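Local coordinates for putative primary metabolism protein HVA1 (Cryptococcus neoformans, PDB 4P5N) that may play a role in primary metabolism and is associated with fungal energy metabolism and with virulence in mammals, at residues V5-G10 against T69-D74; I13-T18 against G30-I35; G25-G30 against T56-K61; D34-K39 against K52-D57; V47-K52 against A64-T69. All blocks are in the same frame, centred on the assembly; numbering follows the deposited sequence. Where two conformers were deposited one is given.

Contact 1: residues V5-G10 against T69-D74; sequences VQDKQG and TLTDLD. With SO4 (sulfate ion), chain E.
Asp7 OD2 accepts the backbone N-H of Asp72 at 2.7 Å on its anti lone pair, in a nearly straight bond (171° at the hydrogen), and also accepts a hydrogen bond from a water that donates to Asp72 O as well. The carboxylate thus acts on the backbone of strand 71-72 twice, once directly and once through water. Its other oxygen, OD1, turns back on its own loop: Gln9 N donates to it at 2.9 Å from above the carboxylate plane, closing an Asx turn inside the type I turn Asp7-Gly10, and Gln11 N adds a further bond. A chi1 of 76° sets CG between the backbone N and the carbonyl carbon; from there OD1 faces the turn and OD2 faces Asp72. Beside it, Lys8 N donates to Leu70 O at 2.9 Å, and Asp7 CB lies 3.2 Å from the same Leu70 O. The aliphatic part of Lys8 runs obliquely across Thr71, CD resting 3.4 Å from Thr71 OG1, and a second water joins that hydroxyl to Gln9 NE2. The contact ties the N-terminal turn to strand 71-72, an edge strand of the sheet within this chain, while Leu70 packs on Ile13 and Val19 and Leu73 on Thr18 and Tyr20 of neighbouring strand 18-23.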
# COMPACT_ATOMS: atom_id res chain seq x y z
N VAL A 5 -10.81 -5.19 15.08
CA VAL A 5 -10.00 -6.07 14.24
C VAL A 5 -8.89 -6.66 15.12
O VAL A 5 -8.28 -5.91 15.91
CB VAL A 5 -9.38 -5.31 13.06
CG1 VAL A 5 -8.24 -4.40 13.50
CG2 VAL A 5 -8.86 -6.29 12.04
N GLN A 6 -8.60 -7.95 14.96
CA GLN A 6 -7.64 -8.62 15.84
C GLN A 6 -6.38 -9.08 15.10
O GLN A 6 -6.40 -9.36 13.88
CB GLN A 6 -8.30 -9.79 16.58
CG GLN A 6 -9.45 -9.31 17.48
CD GLN A 6 -10.20 -10.41 18.21
OE1 GLN A 6 -10.14 -11.58 17.82
NE2 GLN A 6 -10.91 -10.03 19.28
N ASP A 7 -5.28 -9.13 15.85
CA ASP A 7 -4.00 -9.62 15.31
C ASP A 7 -3.92 -11.15 15.32
O ASP A 7 -4.92 -11.83 15.61
CB ASP A 7 -2.82 -8.96 16.06
CG ASP A 7 -2.57 -9.55 17.44
OD1 ASP A 7 -3.37 -10.38 17.93
OD2 ASP A 7 -1.54 -9.17 18.04
N LYS A 8 -2.74 -11.70 15.02
CA LYS A 8 -2.61 -13.17 14.88
C LYS A 8 -2.71 -13.89 16.22
O LYS A 8 -2.78 -15.12 16.28
CB LYS A 8 -1.32 -13.54 14.16
CG LYS A 8 -0.05 -13.34 14.97
CD LYS A 8 1.19 -13.75 14.19
CE LYS A 8 1.19 -15.24 13.84
NZ LYS A 8 2.47 -15.66 13.22
N GLN A 9 -2.69 -13.11 17.31
CA GLN A 9 -2.89 -13.66 18.66
C GLN A 9 -4.26 -13.34 19.23
O GLN A 9 -4.50 -13.53 20.43
CB GLN A 9 -1.77 -13.18 19.59
CG GLN A 9 -0.36 -13.57 19.12
CD GLN A 9 -0.14 -15.08 18.93
OE1 GLN A 9 -0.88 -15.92 19.47
NE2 GLN A 9 0.87 -15.43 18.15
N GLY A 10 -5.18 -12.91 18.37
CA GLY A 10 -6.55 -12.63 18.80
C GLY A 10 -6.73 -11.35 19.58
O GLY A 10 -7.76 -11.17 20.26
N THR A 69 -2.24 -11.60 10.26
CA THR A 69 -0.89 -12.13 10.12
C THR A 69 0.13 -11.15 10.67
O THR A 69 1.34 -11.27 10.42
CB THR A 69 -0.56 -12.40 8.65
OG1 THR A 69 -0.92 -11.24 7.89
CG2 THR A 69 -1.35 -13.60 8.17
N LEU A 70 -0.32 -10.16 11.43
CA LEU A 70 0.66 -9.36 12.13
C LEU A 70 0.48 -9.50 13.62
O LEU A 70 -0.51 -10.06 14.09
CB LEU A 70 0.68 -7.93 11.64
CG LEU A 70 -0.61 -7.15 11.66
CD1 LEU A 70 -1.13 -6.95 13.09
CD2 LEU A 70 -0.51 -5.79 10.99
N THR A 71 1.46 -9.01 14.37
CA THR A 71 1.41 -9.06 15.83
C THR A 71 1.36 -7.65 16.40
O THR A 71 2.17 -6.81 16.02
CB THR A 71 2.61 -9.82 16.41
OG1 THR A 71 2.64 -11.13 15.84
CG2 THR A 71 2.54 -9.96 17.95
N ASP A 72 0.40 -7.40 17.29
CA ASP A 72 0.32 -6.12 17.98
C ASP A 72 1.23 -6.23 19.20
O ASP A 72 0.88 -6.88 20.19
CB ASP A 72 -1.13 -5.83 18.38
CG ASP A 72 -1.33 -4.45 18.97
OD1 ASP A 72 -0.44 -3.96 19.72
OD2 ASP A 72 -2.44 -3.91 18.72
N LEU A 73 2.41 -5.60 19.13
CA LEU A 73 3.40 -5.72 20.21
C LEU A 73 2.93 -5.12 21.52
O LEU A 73 3.37 -5.55 22.58
CB LEU A 73 4.74 -5.10 19.79
CG LEU A 73 5.38 -5.78 18.55
CD1 LEU A 73 6.76 -5.19 18.29
CD2 LEU A 73 5.47 -7.31 18.66
N ASP A 74 2.02 -4.16 21.43
CA ASP A 74 1.48 -3.54 22.64
C ASP A 74 0.44 -4.37 23.39
O ASP A 74 0.00 -4.00 24.47
CB ASP A 74 0.94 -2.15 22.32
CG ASP A 74 2.05 -1.16 21.98
OD1 ASP A 74 3.15 -1.27 22.56
OD2 ASP A 74 1.85 -0.27 21.15
S SO4 E . -0.69 -11.76 4.65
O1 SO4 E . -0.90 -12.53 3.39
O2 SO4 E . 0.31 -12.52 5.42
O3 SO4 E . -1.96 -11.71 5.44
O4 SO4 E . -0.08 -10.44 4.30
O HOH W 1 -0.53 -9.40 20.49
O HOH W 2 2.91 -13.44 17.32

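Contact 2: residues I13-T18 against G30-I35; sequences INVGDT and GQVADI. With CD (cadmium ion), chain D.
Thr18 and Gln31 lie side by side, pointing the same way from a non-hydrogen-bonded antiparallel pair, and their ends are joined by a short hydrogen bond, Thr18 OG1 to Gln31 OE1 at 2.5 Å. The Gln31 chain bends at chi2 (70°), which carries CD round towards the threonine, while its CG rests 3.3 Å from Gly16 O. Val32 points into the loop. Ile13 meets it at about a right angle, the two CG2 methyls 3.8 Å apart, and Ile13 crosses Ile35 obliquely. Ile35 CD1 lies 3.2 Å from Ile13 O, and Val15 CG1 lies 3.6 Å from Val32 O. Two backbone bonds fix this layer: Gly16 N donates to Val32 O and Val32 N to Asp17 O, each at 2.8 Å. The type II turn Asn14-Asp17 supplies both loop partners, and within it Asn14 N donates to Asp17 OD2, meeting it from above the carboxylate plane. Further along, Asp34 binds a cadmium ion through both oxygens, with Glu41 as the other protein ligand, and its OD2 also accepts from Lys45 NZ. Ala33 and Asp34 together face Leu54, a classic beta bulge in a long, bent strand, consistent with the SH3-like barrel of the Tudor family to which the sequence is assigned.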
# COMPACT_ATOMS: atom_id res chain seq x y z
N ILE A 13 -6.65 -4.64 17.86
CA ILE A 13 -5.65 -3.68 17.40
C ILE A 13 -6.23 -2.28 17.49
O ILE A 13 -7.33 -2.03 17.02
CB ILE A 13 -5.21 -3.96 15.94
CG1 ILE A 13 -4.64 -5.39 15.80
CG2 ILE A 13 -4.22 -2.89 15.47
CD1 ILE A 13 -4.52 -5.86 14.36
N ASN A 14 -5.49 -1.36 18.09
CA ASN A 14 -5.92 0.02 18.23
C ASN A 14 -4.99 0.94 17.47
O ASN A 14 -3.78 0.67 17.37
CB ASN A 14 -5.93 0.43 19.71
CG ASN A 14 -6.90 -0.38 20.54
OD1 ASN A 14 -8.04 -0.62 20.13
ND2 ASN A 14 -6.45 -0.81 21.71
N VAL A 15 -5.54 2.04 16.96
CA VAL A 15 -4.74 3.12 16.40
C VAL A 15 -3.73 3.58 17.46
O VAL A 15 -4.07 3.72 18.63
CB VAL A 15 -5.62 4.28 15.90
CG1 VAL A 15 -4.78 5.50 15.58
CG2 VAL A 15 -6.41 3.82 14.67
N GLY A 16 -2.48 3.74 17.02
CA GLY A 16 -1.36 4.09 17.89
C GLY A 16 -0.57 2.91 18.44
O GLY A 16 0.50 3.10 19.02
N ASP A 17 -1.08 1.68 18.26
CA ASP A 17 -0.35 0.50 18.73
C ASP A 17 0.82 0.20 17.81
O ASP A 17 0.76 0.46 16.59
CB ASP A 17 -1.23 -0.76 18.75
CG ASP A 17 -2.29 -0.76 19.85
OD1 ASP A 17 -2.35 0.19 20.65
OD2 ASP A 17 -3.08 -1.75 19.93
N THR A 18 1.87 -0.37 18.38
CA THR A 18 2.97 -0.88 17.57
C THR A 18 2.61 -2.25 17.04
O THR A 18 2.32 -3.16 17.82
CB THR A 18 4.27 -1.03 18.39
OG1 THR A 18 4.59 0.22 19.02
CG2 THR A 18 5.42 -1.41 17.47
N GLY A 30 5.87 -0.64 13.25
CA GLY A 30 5.55 0.79 13.44
C GLY A 30 4.15 0.97 14.01
O GLY A 30 3.46 -0.00 14.32
N GLN A 31 3.73 2.22 14.16
CA GLN A 31 2.49 2.48 14.87
C GLN A 31 1.32 2.58 13.90
O GLN A 31 1.44 3.19 12.83
CB GLN A 31 2.58 3.72 15.78
CG GLN A 31 3.17 3.43 17.17
CD GLN A 31 4.64 3.11 17.09
OE1 GLN A 31 5.07 1.97 17.27
NE2 GLN A 31 5.43 4.12 16.77
N VAL A 32 0.22 1.94 14.29
CA VAL A 32 -1.00 1.95 13.50
C VAL A 32 -1.54 3.38 13.33
O VAL A 32 -1.76 4.10 14.33
CB VAL A 32 -2.07 1.03 14.15
CG1 VAL A 32 -3.34 1.06 13.32
CG2 VAL A 32 -1.55 -0.42 14.24
N ALA A 33 -1.75 3.78 12.08
CA ALA A 33 -2.37 5.07 11.74
C ALA A 33 -3.86 4.95 11.49
O ALA A 33 -4.62 5.90 11.76
CB ALA A 33 -1.69 5.71 10.55
N ASP A 34 -4.27 3.80 10.96
CA ASP A 34 -5.66 3.61 10.59
C ASP A 34 -5.96 2.13 10.40
O ASP A 34 -5.07 1.33 10.09
CB ASP A 34 -5.93 4.36 9.28
CG ASP A 34 -7.38 4.77 9.12
OD1 ASP A 34 -8.24 4.38 9.95
OD2 ASP A 34 -7.67 5.48 8.13
N ILE A 35 -7.22 1.78 10.61
CA ILE A 35 -7.71 0.44 10.40
C ILE A 35 -8.90 0.57 9.46
O ILE A 35 -9.90 1.21 9.77
CB ILE A 35 -8.13 -0.19 11.75
CG1 ILE A 35 -6.91 -0.28 12.68
CG2 ILE A 35 -8.72 -1.57 11.53
CD1 ILE A 35 -7.23 -0.62 14.11
CD CD D . -10.29 5.50 8.91

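Contact 3: residues G25-G30 against T56-K61; sequences GGKHEG and TDQNNK
His28 ND1 donates to Asp57 OD2 at 2.7 Å, a His-carboxylate hydrogen bond made in the ring plane and on the anti lone pair of the oxygen. Ring and carboxylate are nearly coplanar, 11° apart. The other oxygen, OD1, serves its own turn: Asn59 N and Lys61 N reach it from opposite faces of the carboxylate plane, the first closing an Asx turn, so the carboxylate braces the type I turn Asp57-Asn60 while it binds the histidine. The amide of Gln58 makes the second link. Its NE2 donates to Lys27 O at 2.9 Å from above the carbonyl plane, and its OE1 accepts Glu29 N at 2.9 Å in the plane of its own carbonyl, so both ends of the side-chain amide meet the strand backbone two residues apart. A bend at chi2 (-78°) brings CD back towards that strand. Outside these bonds Lys27 CG lies 3.8 Å from Gln58 NE2, and Lys27 NZ bridges to Glu29 OE1 at 3.0 Å. At the far end Gly30 CA makes a straight CA-H...O contact with Thr56 O, 3.3 Å away. The turn after strand 52-56 is thereby tied to strand 26-36, where His28 stacks on Tyr23 and also packs against Glu44 of the second subunit.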
# COMPACT_ATOMS: atom_id res chain seq x y z
N GLY A 25 14.46 -11.45 5.38
CA GLY A 25 15.36 -10.33 5.15
C GLY A 25 15.08 -9.07 5.97
O GLY A 25 15.86 -8.13 5.93
N GLY A 26 13.97 -9.02 6.70
CA GLY A 26 13.61 -7.80 7.40
C GLY A 26 12.30 -7.90 8.12
O GLY A 26 11.76 -9.00 8.34
N LYS A 27 11.80 -6.74 8.53
CA LYS A 27 10.53 -6.65 9.21
C LYS A 27 9.85 -5.34 8.81
O LYS A 27 10.50 -4.41 8.27
CB LYS A 27 10.75 -6.67 10.74
CG LYS A 27 11.40 -5.40 11.27
CD LYS A 27 11.61 -5.36 12.78
CE LYS A 27 12.21 -4.02 13.15
NZ LYS A 27 12.49 -3.96 14.62
N HIS A 28 8.56 -5.26 9.10
CA HIS A 28 7.87 -3.97 9.12
C HIS A 28 7.26 -3.81 10.49
O HIS A 28 6.38 -4.60 10.89
CB HIS A 28 6.78 -3.91 8.05
CG HIS A 28 7.31 -4.16 6.68
ND1 HIS A 28 8.11 -3.26 6.02
CD2 HIS A 28 7.19 -5.24 5.86
CE1 HIS A 28 8.44 -3.75 4.84
NE2 HIS A 28 7.90 -4.95 4.72
N GLU A 29 7.74 -2.80 11.21
CA GLU A 29 7.28 -2.50 12.56
C GLU A 29 7.03 -1.01 12.72
O GLU A 29 7.88 -0.21 12.34
CB GLU A 29 8.35 -2.95 13.57
CG GLU A 29 8.00 -2.64 15.02
CD GLU A 29 9.04 -3.15 16.00
OE1 GLU A 29 9.72 -4.16 15.69
OE2 GLU A 29 9.18 -2.56 17.10
N GLY A 30 5.87 -0.64 13.25
CA GLY A 30 5.55 0.79 13.44
C GLY A 30 4.15 0.97 14.01
O GLY A 30 3.46 -0.00 14.32
N THR A 56 3.14 3.15 9.39
CA THR A 56 4.43 3.52 8.82
C THR A 56 5.51 2.72 9.52
O THR A 56 5.54 2.68 10.74
CB THR A 56 4.66 5.03 8.99
OG1 THR A 56 3.60 5.72 8.30
CG2 THR A 56 5.99 5.43 8.41
N ASP A 57 6.37 2.06 8.74
CA ASP A 57 7.37 1.20 9.35
C ASP A 57 8.63 1.95 9.78
O ASP A 57 8.69 3.19 9.66
CB ASP A 57 7.69 -0.04 8.47
CG ASP A 57 8.60 0.26 7.30
OD1 ASP A 57 9.13 1.39 7.14
OD2 ASP A 57 8.83 -0.69 6.51
N GLN A 58 9.62 1.20 10.25
CA GLN A 58 10.84 1.77 10.84
C GLN A 58 11.74 2.45 9.81
O GLN A 58 12.67 3.17 10.17
CB GLN A 58 11.60 0.69 11.64
CG GLN A 58 12.32 -0.32 10.75
CD GLN A 58 11.43 -1.40 10.14
OE1 GLN A 58 10.24 -1.53 10.43
NE2 GLN A 58 12.04 -2.20 9.27
N ASN A 59 11.44 2.23 8.52
CA ASN A 59 12.16 2.90 7.45
C ASN A 59 11.30 3.98 6.80
O ASN A 59 11.56 4.42 5.66
CB ASN A 59 12.59 1.86 6.40
CG ASN A 59 13.66 0.92 6.93
OD1 ASN A 59 13.59 -0.30 6.72
ND2 ASN A 59 14.65 1.47 7.62
N ASN A 60 10.26 4.41 7.52
CA ASN A 60 9.35 5.44 7.04
C ASN A 60 8.59 5.04 5.77
O ASN A 60 8.23 5.91 4.96
CB ASN A 60 10.07 6.79 6.86
CG ASN A 60 9.11 7.95 6.78
OD1 ASN A 60 8.07 7.95 7.43
ND2 ASN A 60 9.44 8.93 5.94
N LYS A 61 8.31 3.74 5.63
CA LYS A 61 7.49 3.27 4.50
C LYS A 61 6.05 3.08 4.96
O LYS A 61 5.81 2.42 5.97
CB LYS A 61 8.02 1.93 3.96
CG LYS A 61 9.49 1.91 3.59
CD LYS A 61 9.85 3.00 2.62
CE LYS A 61 11.33 2.95 2.24
NZ LYS A 61 11.67 4.16 1.45
O HOH W 3 12.59 -3.54 5.86

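Contact 4: residues D34-K39 against K52-D57; sequences DIVTTK and KVLFTD. With CD (cadmium ion), chain D; SO4 (sulfate ion), chain G; SO4 (sulfate ion), chain H.
Asp34 and Leu54 form one hydrogen-bonded pair, and Val36 and Lys52 the next, in the antiparallel ladder joining strands 26-36 and 52-56 of the sheet, consistent with an SH3-like Tudor fold. The axes of strands 34-36 and 52-56 run 156° apart, close to antiparallel. Every backbone donor and acceptor of these two pairs finds its partner across the ladder: Leu54 N to Asp34 O at 2.8 Å and Val36 N to Lys52 O at 2.9 Å are the shorter bonds, and Asp34 N to Leu54 O, at 3.3 Å, is the longest. Leu54 O also accepts Ala33 N, as expected where the bulge sets two residues against one. Between the two pairs, Ile35 and Val53 form a non-hydrogen-bonded pair, with Ile35 CA offering a CA-H...O contact to Lys52 O. Past the strand, Thr38 OG1 caps the helix that follows by accepting Glu41 N, and Lys39 N donates to a sulfate oxygen, O3, at 2.8 Å in a nearly straight bond. On the face that carries Asp34, Val36 and Leu54, the two apolar chains cross at a slant, Val36 CG2 resting 4.0 Å from Leu54 CD1.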
# COMPACT_ATOMS: atom_id res chain seq x y z
N ASP A 34 -4.27 3.80 10.96
CA ASP A 34 -5.66 3.61 10.59
C ASP A 34 -5.96 2.13 10.40
O ASP A 34 -5.07 1.33 10.09
CB ASP A 34 -5.93 4.36 9.28
CG ASP A 34 -7.38 4.77 9.12
OD1 ASP A 34 -8.24 4.38 9.95
OD2 ASP A 34 -7.67 5.48 8.13
N ILE A 35 -7.22 1.78 10.61
CA ILE A 35 -7.71 0.44 10.40
C ILE A 35 -8.90 0.57 9.46
O ILE A 35 -9.90 1.21 9.77
CB ILE A 35 -8.13 -0.19 11.75
CG1 ILE A 35 -6.91 -0.28 12.68
CG2 ILE A 35 -8.72 -1.57 11.53
CD1 ILE A 35 -7.23 -0.62 14.11
N VAL A 36 -8.75 -0.01 8.28
CA VAL A 36 -9.73 0.10 7.20
C VAL A 36 -10.55 -1.19 7.17
O VAL A 36 -9.99 -2.30 7.10
CB VAL A 36 -8.99 0.27 5.87
CG1 VAL A 36 -9.95 0.25 4.71
CG2 VAL A 36 -8.20 1.57 5.87
N THR A 37 -11.88 -1.07 7.24
CA THR A 37 -12.71 -2.28 7.37
C THR A 37 -13.83 -2.42 6.34
O THR A 37 -14.60 -3.36 6.42
CB THR A 37 -13.38 -2.41 8.75
OG1 THR A 37 -14.16 -1.24 9.02
CG2 THR A 37 -12.34 -2.58 9.85
N THR A 38 -13.96 -1.46 5.43
CA THR A 38 -14.97 -1.57 4.39
C THR A 38 -14.32 -1.41 3.02
O THR A 38 -13.26 -0.80 2.88
CB THR A 38 -16.07 -0.49 4.52
OG1 THR A 38 -15.47 0.81 4.41
CG2 THR A 38 -16.81 -0.62 5.85
N LYS A 39 -14.99 -1.95 2.00
CA LYS A 39 -14.51 -1.82 0.63
C LYS A 39 -14.43 -0.35 0.22
O LYS A 39 -13.48 0.05 -0.47
CB LYS A 39 -15.37 -2.66 -0.33
CG LYS A 39 -15.15 -2.37 -1.81
CD LYS A 39 -15.76 -3.46 -2.69
CE LYS A 39 -17.26 -3.28 -2.85
NZ LYS A 39 -17.76 -4.01 -4.04
N LYS A 52 -7.57 -3.94 6.41
CA LYS A 52 -6.16 -3.58 6.31
C LYS A 52 -5.77 -2.68 7.46
O LYS A 52 -6.53 -1.78 7.84
CB LYS A 52 -5.88 -2.84 5.00
CG LYS A 52 -5.78 -3.74 3.79
CD LYS A 52 -4.55 -4.64 3.85
CE LYS A 52 -4.30 -5.26 2.48
NZ LYS A 52 -5.23 -6.39 2.19
N VAL A 53 -4.59 -2.93 8.02
CA VAL A 53 -3.99 -2.10 9.05
C VAL A 53 -2.97 -1.23 8.32
O VAL A 53 -2.06 -1.73 7.67
CB VAL A 53 -3.32 -2.97 10.14
CG1 VAL A 53 -2.64 -2.12 11.21
CG2 VAL A 53 -4.36 -3.86 10.83
N LEU A 54 -3.13 0.09 8.44
CA LEU A 54 -2.21 1.03 7.81
C LEU A 54 -1.25 1.56 8.86
O LEU A 54 -1.68 2.07 9.89
CB LEU A 54 -2.96 2.21 7.17
CG LEU A 54 -4.15 1.93 6.23
CD1 LEU A 54 -4.54 3.15 5.40
CD2 LEU A 54 -3.95 0.72 5.34
N PHE A 55 0.05 1.39 8.61
CA PHE A 55 1.09 1.89 9.52
C PHE A 55 2.33 2.30 8.77
O PHE A 55 2.56 1.86 7.65
CB PHE A 55 1.43 0.86 10.63
CG PHE A 55 2.11 -0.42 10.15
CD1 PHE A 55 1.39 -1.47 9.58
CD2 PHE A 55 3.48 -0.61 10.37
CE1 PHE A 55 2.02 -2.66 9.20
CE2 PHE A 55 4.12 -1.79 9.99
CZ PHE A 55 3.39 -2.82 9.41
N THR A 56 3.14 3.15 9.39
CA THR A 56 4.43 3.52 8.82
C THR A 56 5.51 2.72 9.52
O THR A 56 5.54 2.68 10.74
CB THR A 56 4.66 5.03 8.99
OG1 THR A 56 3.60 5.72 8.30
CG2 THR A 56 5.99 5.43 8.41
N ASP A 57 6.37 2.06 8.74
CA ASP A 57 7.37 1.20 9.35
C ASP A 57 8.63 1.95 9.78
O ASP A 57 8.69 3.19 9.66
CB ASP A 57 7.69 -0.04 8.47
CG ASP A 57 8.60 0.26 7.30
OD1 ASP A 57 9.13 1.39 7.14
OD2 ASP A 57 8.83 -0.69 6.51
CD CD D . -10.29 5.50 8.91
S SO4 G . -17.15 -4.82 2.91
O1 SO4 G . -15.72 -5.14 3.16
O2 SO4 G . -17.66 -5.64 1.80
O3 SO4 G . -17.29 -3.39 2.57
O4 SO4 G . -17.94 -5.09 4.13
S SO4 H . -3.48 -9.03 0.43
O1 SO4 H . -2.63 -9.45 -0.72
O2 SO4 H . -2.71 -8.23 1.41
O3 SO4 H . -4.09 -10.22 1.08
O4 SO4 H . -4.52 -8.12 -0.11

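Contact 5: residues V47-K52 against A64-T69; sequences VKNPPK and AHNPGT. With SO4 (sulfate ion), chain H; SO4 (sulfate ion), chain E; SO4 (sulfate ion), chain O.
Lys52 and Asn66 approach to 4.8 Å between CA atoms where the loop 47-52 enters strand 52-56 and the segment 64-69 leaves strand 62-65. Two features shape the backbone: a cis peptide bond precedes Pro51, and Asn49 has positive phi (58°). In this loop the carbonyls of Lys48 and Asn49 both face the end of Lys52, whose chain bends at chi2 and again at chi4 (-77°), the latter placing NZ. That ammonium group donates to Asn66 OD1 at 2.7 Å, tilted 20° from the carbonyl plane, and to Lys48 O and Asn49 O, both at 2.9 Å. A sulfate O4, 3.0 Å from Lys52 NZ, is also bonded, so the acceptors share the three N-H groups. The other end of the Asn66 amide, ND2, donates to this sulfate and to a second one, which Thr69 also holds. Among the apolar contacts, Pro51 and Pro67 cross at about a right angle with their CG atoms 3.6 Å apart, and Val47 CG1 meets Ala64 CB at 3.7 Å. His65 ND1 donates to Asn66 O in the ring plane, consistent with NE2 being left to bind a cadmium ion with Thr21. Three protein oxygens round one ammonium group would be expected to stabilise its positive charge, and the sulfates, probably from the crystallisation liquor, are consistent with a locally positive surface, though the second subunit helps to hold them.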
# COMPACT_ATOMS: atom_id res chain seq x y z
N VAL A 47 -6.12 1.28 -1.01
CA VAL A 47 -5.70 -0.08 -0.67
C VAL A 47 -6.77 -1.07 -1.10
O VAL A 47 -7.85 -0.67 -1.52
CB VAL A 47 -5.33 -0.24 0.83
CG1 VAL A 47 -4.23 0.74 1.21
CG2 VAL A 47 -6.54 -0.05 1.74
N LYS A 48 -6.45 -2.36 -1.00
CA LYS A 48 -7.35 -3.42 -1.47
C LYS A 48 -7.57 -4.43 -0.37
O LYS A 48 -6.73 -4.58 0.54
CB LYS A 48 -6.74 -4.14 -2.67
CG LYS A 48 -6.53 -3.28 -3.90
CD LYS A 48 -5.76 -4.02 -4.98
CE LYS A 48 -6.68 -4.89 -5.82
NZ LYS A 48 -6.05 -5.15 -7.14
N ASN A 49 -8.69 -5.14 -0.48
CA ASN A 49 -8.98 -6.32 0.34
C ASN A 49 -8.96 -6.01 1.85
O ASN A 49 -8.08 -6.46 2.59
CB ASN A 49 -7.98 -7.43 -0.01
CG ASN A 49 -8.18 -8.67 0.82
OD1 ASN A 49 -9.31 -8.98 1.25
ND2 ASN A 49 -7.09 -9.40 1.05
N PRO A 50 -9.96 -5.26 2.32
CA PRO A 50 -10.09 -5.07 3.77
C PRO A 50 -10.41 -6.39 4.47
O PRO A 50 -10.93 -7.33 3.85
CB PRO A 50 -11.25 -4.07 3.88
CG PRO A 50 -12.10 -4.35 2.66
CD PRO A 50 -11.08 -4.65 1.58
N PRO A 51 -10.08 -6.49 5.77
CA PRO A 51 -9.47 -5.43 6.57
C PRO A 51 -7.98 -5.20 6.30
O PRO A 51 -7.24 -6.14 5.95
CB PRO A 51 -9.68 -5.92 8.02
CG PRO A 51 -9.71 -7.43 7.90
CD PRO A 51 -10.40 -7.69 6.56
N LYS A 52 -7.57 -3.94 6.41
CA LYS A 52 -6.16 -3.58 6.31
C LYS A 52 -5.77 -2.68 7.46
O LYS A 52 -6.53 -1.78 7.84
CB LYS A 52 -5.88 -2.84 5.00
CG LYS A 52 -5.78 -3.74 3.79
CD LYS A 52 -4.55 -4.64 3.85
CE LYS A 52 -4.30 -5.26 2.48
NZ LYS A 52 -5.23 -6.39 2.19
N ALA A 64 0.35 -1.25 4.14
CA ALA A 64 -1.03 -1.68 4.39
C ALA A 64 -1.01 -3.20 4.51
O ALA A 64 -0.63 -3.89 3.54
CB ALA A 64 -1.95 -1.25 3.26
N HIS A 65 -1.36 -3.72 5.68
CA HIS A 65 -1.18 -5.15 5.94
C HIS A 65 -2.42 -5.78 6.55
O HIS A 65 -3.09 -5.17 7.38
CB HIS A 65 0.01 -5.35 6.88
CG HIS A 65 0.61 -6.73 6.85
ND1 HIS A 65 0.04 -7.82 7.46
CD2 HIS A 65 1.75 -7.17 6.28
CE1 HIS A 65 0.80 -8.88 7.27
NE2 HIS A 65 1.85 -8.52 6.56
N ASN A 66 -2.71 -7.02 6.17
CA ASN A 66 -3.80 -7.74 6.81
C ASN A 66 -3.56 -7.89 8.32
O ASN A 66 -2.44 -8.12 8.74
CB ASN A 66 -3.92 -9.11 6.18
CG ASN A 66 -4.31 -9.04 4.72
OD1 ASN A 66 -4.92 -8.07 4.29
ND2 ASN A 66 -3.98 -10.09 3.97
N PRO A 67 -4.63 -7.80 9.12
CA PRO A 67 -4.43 -7.84 10.59
C PRO A 67 -4.09 -9.22 11.11
O PRO A 67 -3.37 -9.34 12.10
CB PRO A 67 -5.80 -7.39 11.14
CG PRO A 67 -6.78 -7.69 10.01
CD PRO A 67 -6.00 -7.43 8.75
N GLY A 68 -4.62 -10.25 10.47
CA GLY A 68 -4.54 -11.60 11.02
C GLY A 68 -3.18 -12.26 10.93
O GLY A 68 -2.98 -13.35 11.46
N THR A 69 -2.24 -11.60 10.26
CA THR A 69 -0.89 -12.13 10.12
C THR A 69 0.13 -11.15 10.67
O THR A 69 1.34 -11.27 10.42
CB THR A 69 -0.56 -12.40 8.65
OG1 THR A 69 -0.92 -11.24 7.89
CG2 THR A 69 -1.35 -13.60 8.17
S SO4 H . -3.48 -9.03 0.43
O1 SO4 H . -2.63 -9.45 -0.72
O2 SO4 H . -2.71 -8.23 1.41
O3 SO4 H . -4.09 -10.22 1.08
O4 SO4 H . -4.52 -8.12 -0.11
S SO4 E . -0.69 -11.76 4.65
O1 SO4 E . -0.90 -12.53 3.39
O2 SO4 E . 0.31 -12.52 5.42
O3 SO4 E . -1.96 -11.71 5.44
O4 SO4 E . -0.08 -10.44 4.30
S SO4 O . -6.16 -3.72 -10.07
O1 SO4 O . -6.66 -5.11 -9.99
O2 SO4 O . -4.76 -3.76 -10.51
O3 SO4 O . -6.20 -3.11 -8.73
O4 SO4 O . -6.97 -2.91 -11.01

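In the fold
All five contacts bear on one antiparallel sheet, ordered 62-65, 52-56, 26-36, 18-23, 71-72. Contact 1 joins the chain's two ends and encloses the other four in sequence. Contacts 2, 3 and 4 share the long strand 26-36: contacts 2 and 3 meet at Gly30, and contacts 2 and 4 share Asp34 and Ile35, their centres about 8 Å apart. Contact 5 lies next to contact 4, about 6 Å between centres, and both use Lys52. The widest separations, about 16 Å between centres, divide contact 3 from contacts 1 and 5. Central strand pairing, turns at its margins and a closing terminal segment are together consistent with a compact SH3-like, Tudor-family fold.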